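Local coordinates for protein kappa-carrageenase (Zobellia galactanivorans, PDB 5OCR) that probably hydrolyses kappa-carrageenan, the sulfated galactan of red algae, through the family 16 glycoside hydrolase domain that this chain represents, at residues S88-S93 against T236-L241. Residues are numbered along the deposited sequence; the frame is centred on the assembly and turned at random.
Sequences SGIFKS and TLSLGL
Two neighbouring antiparallel strands of the beta-jellyroll meet where F91 pairs with L237, and their ladder changes character along its length. Both backbone bonds of this hydrogen-bonded pair are short: F91 N reaches L237 O at 2.7 Å, and L237 N returns to F91 O at 2.7 Å. Past the non-hydrogen-bonded pair I90-S238 the ladder slackens, and L239 N reaches G89 O through a weak bond of 3.4 Å. Beyond it a side chain takes over: S88 OG, turned anti to its own backbone N (chi1 -166°), donates to L239 O at 2.7 Å, approaching at a C=O...O angle of 133° and slightly tilted from the carbonyl plane.

The two faces of the pairing differ. On one, I90, S238, K92 and T236 gather; the I90 side chain runs obliquely over T236, bringing CD1 of I90 within 3.3 Å of T236 CG2, a tight methyl contact, while I90 CG1 rests on S238 CB at 3.7 Å. Polar ends on this face are satisfied by others: S238 OG bonds to W120 and S118, and the extended K92 carries NZ to N46 O and Y122 OH. On the other face CB of F91 lies 4.2 Å from CB of L237, and the phenyl ring continues away to meet F31 and, edge-to-face, W41.

Strand 115-122 flanks 236-241, the backbone of S88 bonds to K54 and N56, and F91 packs on A68 and L70 of strand 67-74: an inner strand pairing of the GH16 beta-jellyroll.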
ATOM      1  N   SER A  88      11.996   6.727  -1.508  1.00 19.19           N
ATOM      2  CA  SER A  88      10.675   6.771  -2.121  1.00 20.51           C
ATOM      3  C   SER A  88       9.767   7.819  -1.564  1.00 21.31           C
ATOM      4  O   SER A  88      10.186   8.735  -0.823  1.00 20.53           O
ATOM      5  CB  SER A  88      10.088   5.354  -2.145  1.00 20.97           C
ATOM      6  OG  SER A  88       8.950   5.346  -3.022  1.00 21.31           O
ATOM      7  N   GLY A  89       8.499   7.766  -1.984  1.00 19.34           N
ATOM      8  CA  GLY A  89       7.547   8.801  -1.522  1.00 20.11           C
ATOM      9  C   GLY A  89       6.270   8.170  -0.982  1.00 20.93           C
ATOM     10  O   GLY A  89       5.935   7.037  -1.372  1.00 19.76           O
ATOM     11  N   ILE A  90       5.558   8.863  -0.085  1.00 19.13           N
ATOM     12  CA  ILE A  90       4.448   8.242   0.640  1.00 18.42           C
ATOM     13  C   ILE A  90       3.482   9.314   1.110  1.00 19.63           C
ATOM     14  O   ILE A  90       3.944  10.330   1.586  1.00 20.17           O
ATOM     15  CB  ILE A  90       4.908   7.360   1.810  1.00 17.96           C
ATOM     16  CG1 ILE A  90       3.695   6.875   2.658  1.00 18.07           C
ATOM     17  CG2 ILE A  90       5.935   8.092   2.716  1.00 17.91           C
ATOM     18  CD1 ILE A  90       4.063   5.705   3.612  1.00 18.77           C
ATOM     19  N   PHE A  91       2.177   9.113   0.882  1.00 17.72           N
ATOM     20  CA  PHE A  91       1.161   9.877   1.555  1.00 18.26           C
ATOM     21  C   PHE A  91       0.590   9.039   2.675  1.00 18.14           C
ATOM     22  O   PHE A  91       0.006   7.960   2.414  1.00 17.99           O
ATOM     23  CB  PHE A  91      -0.014  10.212   0.618  1.00 18.31           C
ATOM     24  CG  PHE A  91       0.302  11.260  -0.381  1.00 19.29           C
ATOM     25  CD1 PHE A  91       0.319  12.605  -0.018  1.00 19.38           C
ATOM     26  CD2 PHE A  91       0.540  10.920  -1.689  1.00 20.65           C
ATOM     27  CE1 PHE A  91       0.618  13.605  -0.975  1.00 21.20           C
ATOM     28  CE2 PHE A  91       0.786  11.924  -2.631  1.00 21.30           C
ATOM     29  CZ  PHE A  91       0.840  13.268  -2.269  1.00 20.55           C
ATOM     30  N   LYS A  92       0.815   9.466   3.917  1.00 18.35           N
ATOM     31  CA  LYS A  92       0.262   8.766   5.142  1.00 18.29           C
ATOM     32  C   LYS A  92      -0.589   9.739   5.894  1.00 18.42           C
ATOM     33  O   LYS A  92      -0.104  10.810   6.336  1.00 18.98           O
ATOM     34  CB  LYS A  92       1.373   8.230   6.005  1.00 19.30           C
ATOM     35  CG  LYS A  92       0.757   7.476   7.224  1.00 20.02           C
ATOM     36  CD  LYS A  92       1.914   7.101   8.189  1.00 24.14           C
ATOM     37  CE  LYS A  92       1.192   6.513   9.424  1.00 23.87           C
ATOM     38  NZ  LYS A  92       2.285   6.149  10.421  1.00 26.72           N
ATOM     39  N   SER A  93      -1.887   9.451   6.037  1.00 18.34           N
ATOM     40  CA  SER A  93      -2.733  10.420   6.762  1.00 18.62           C
ATOM     41  C   SER A  93      -2.321  10.553   8.252  1.00 18.99           C
ATOM     42  O   SER A  93      -2.043   9.534   8.954  1.00 19.39           O
ATOM     43  CB  SER A  93      -4.226  10.103   6.656  1.00 17.64           C
ATOM     44  OG  SER A  93      -4.523   8.844   7.287  1.00 19.03           O
ATOM     45  N   THR A 236      -2.929   5.168   3.554  1.00 17.20           N
ATOM     46  CA  THR A 236      -1.508   5.239   3.031  1.00 17.72           C
ATOM     47  C   THR A 236      -1.457   5.024   1.545  1.00 17.16           C
ATOM     48  O   THR A 236      -2.041   4.060   1.088  1.00 16.59           O
ATOM     49  CB  THR A 236      -0.608   4.258   3.767  1.00 18.19           C
ATOM     50  OG1 THR A 236      -0.828   4.458   5.211  1.00 19.12           O
ATOM     51  CG2 THR A 236       0.910   4.588   3.432  1.00 19.28           C
ATOM     52  N   LEU A 237      -0.768   5.903   0.815  1.00 16.85           N
ATOM     53  CA  LEU A 237      -0.410   5.602  -0.604  1.00 17.40           C
ATOM     54  C   LEU A 237       1.114   5.641  -0.671  1.00 17.87           C
ATOM     55  O   LEU A 237       1.742   6.659  -0.252  1.00 18.75           O
ATOM     56  CB  LEU A 237      -0.974   6.718  -1.473  1.00 18.20           C
ATOM     57  CG  LEU A 237      -2.495   6.861  -1.568  1.00 19.28           C
ATOM     58  CD1 LEU A 237      -2.893   8.334  -1.859  1.00 21.14           C
ATOM     59  CD2 LEU A 237      -2.989   5.903  -2.628  1.00 19.72           C
ATOM     60  N   SER A 238       1.727   4.577  -1.170  1.00 17.37           N
ATOM     61  CA  SER A 238       3.200   4.615  -1.202  1.00 18.11           C
ATOM     62  C   SER A 238       3.718   3.762  -2.365  1.00 18.28           C
ATOM     63  O   SER A 238       3.027   2.857  -2.863  1.00 18.38           O
ATOM     64  CB  SER A 238       3.709   4.135   0.121  1.00 19.39           C
ATOM     65  OG  SER A 238       3.336   2.766   0.350  1.00 20.10           O
ATOM     66  N   LEU A 239       4.981   4.015  -2.724  1.00 17.69           N
ATOM     67  CA  LEU A 239       5.644   3.257  -3.799  1.00 17.78           C
ATOM     68  C   LEU A 239       6.760   2.398  -3.141  1.00 18.71           C
ATOM     69  O   LEU A 239       7.761   2.939  -2.638  1.00 20.40           O
ATOM     70  CB  LEU A 239       6.175   4.213  -4.921  1.00 17.39           C
ATOM     71  CG  LEU A 239       6.824   3.484  -6.082  1.00 18.26           C
ATOM     72  CD1 LEU A 239       5.840   2.557  -6.844  1.00 18.46           C
ATOM     73  CD2 LEU A 239       7.359   4.576  -7.038  1.00 18.81           C
ATOM     74  N   GLY A 240       6.540   1.088  -3.090  1.00 18.26           N
ATOM     75  CA  GLY A 240       7.458   0.178  -2.429  1.00 19.23           C
ATOM     76  C   GLY A 240       8.522  -0.334  -3.361  1.00 19.41           C
ATOM     77  O   GLY A 240       8.367  -0.222  -4.600  1.00 20.21           O
ATOM     78  N   LEU A 241       9.681  -0.754  -2.821  1.00 19.30           N
ATOM     79  CA  LEU A 241      10.711  -1.412  -3.615  1.00 19.77           C
ATOM     80  C   LEU A 241      10.573  -2.900  -3.561  1.00 19.68           C
ATOM     81  O   LEU A 241      10.160  -3.500  -2.532  1.00 20.01           O
ATOM     82  CB  LEU A 241      12.094  -0.981  -3.017  1.00 20.21           C
ATOM     83  CG  LEU A 241      13.321  -1.190  -3.854  1.00 20.77           C
ATOM     84  CD1 LEU A 241      13.254  -0.347  -5.114  1.00 20.43           C
ATOM     85  CD2 LEU A 241      14.584  -0.865  -3.016  1.00 19.82           C
TER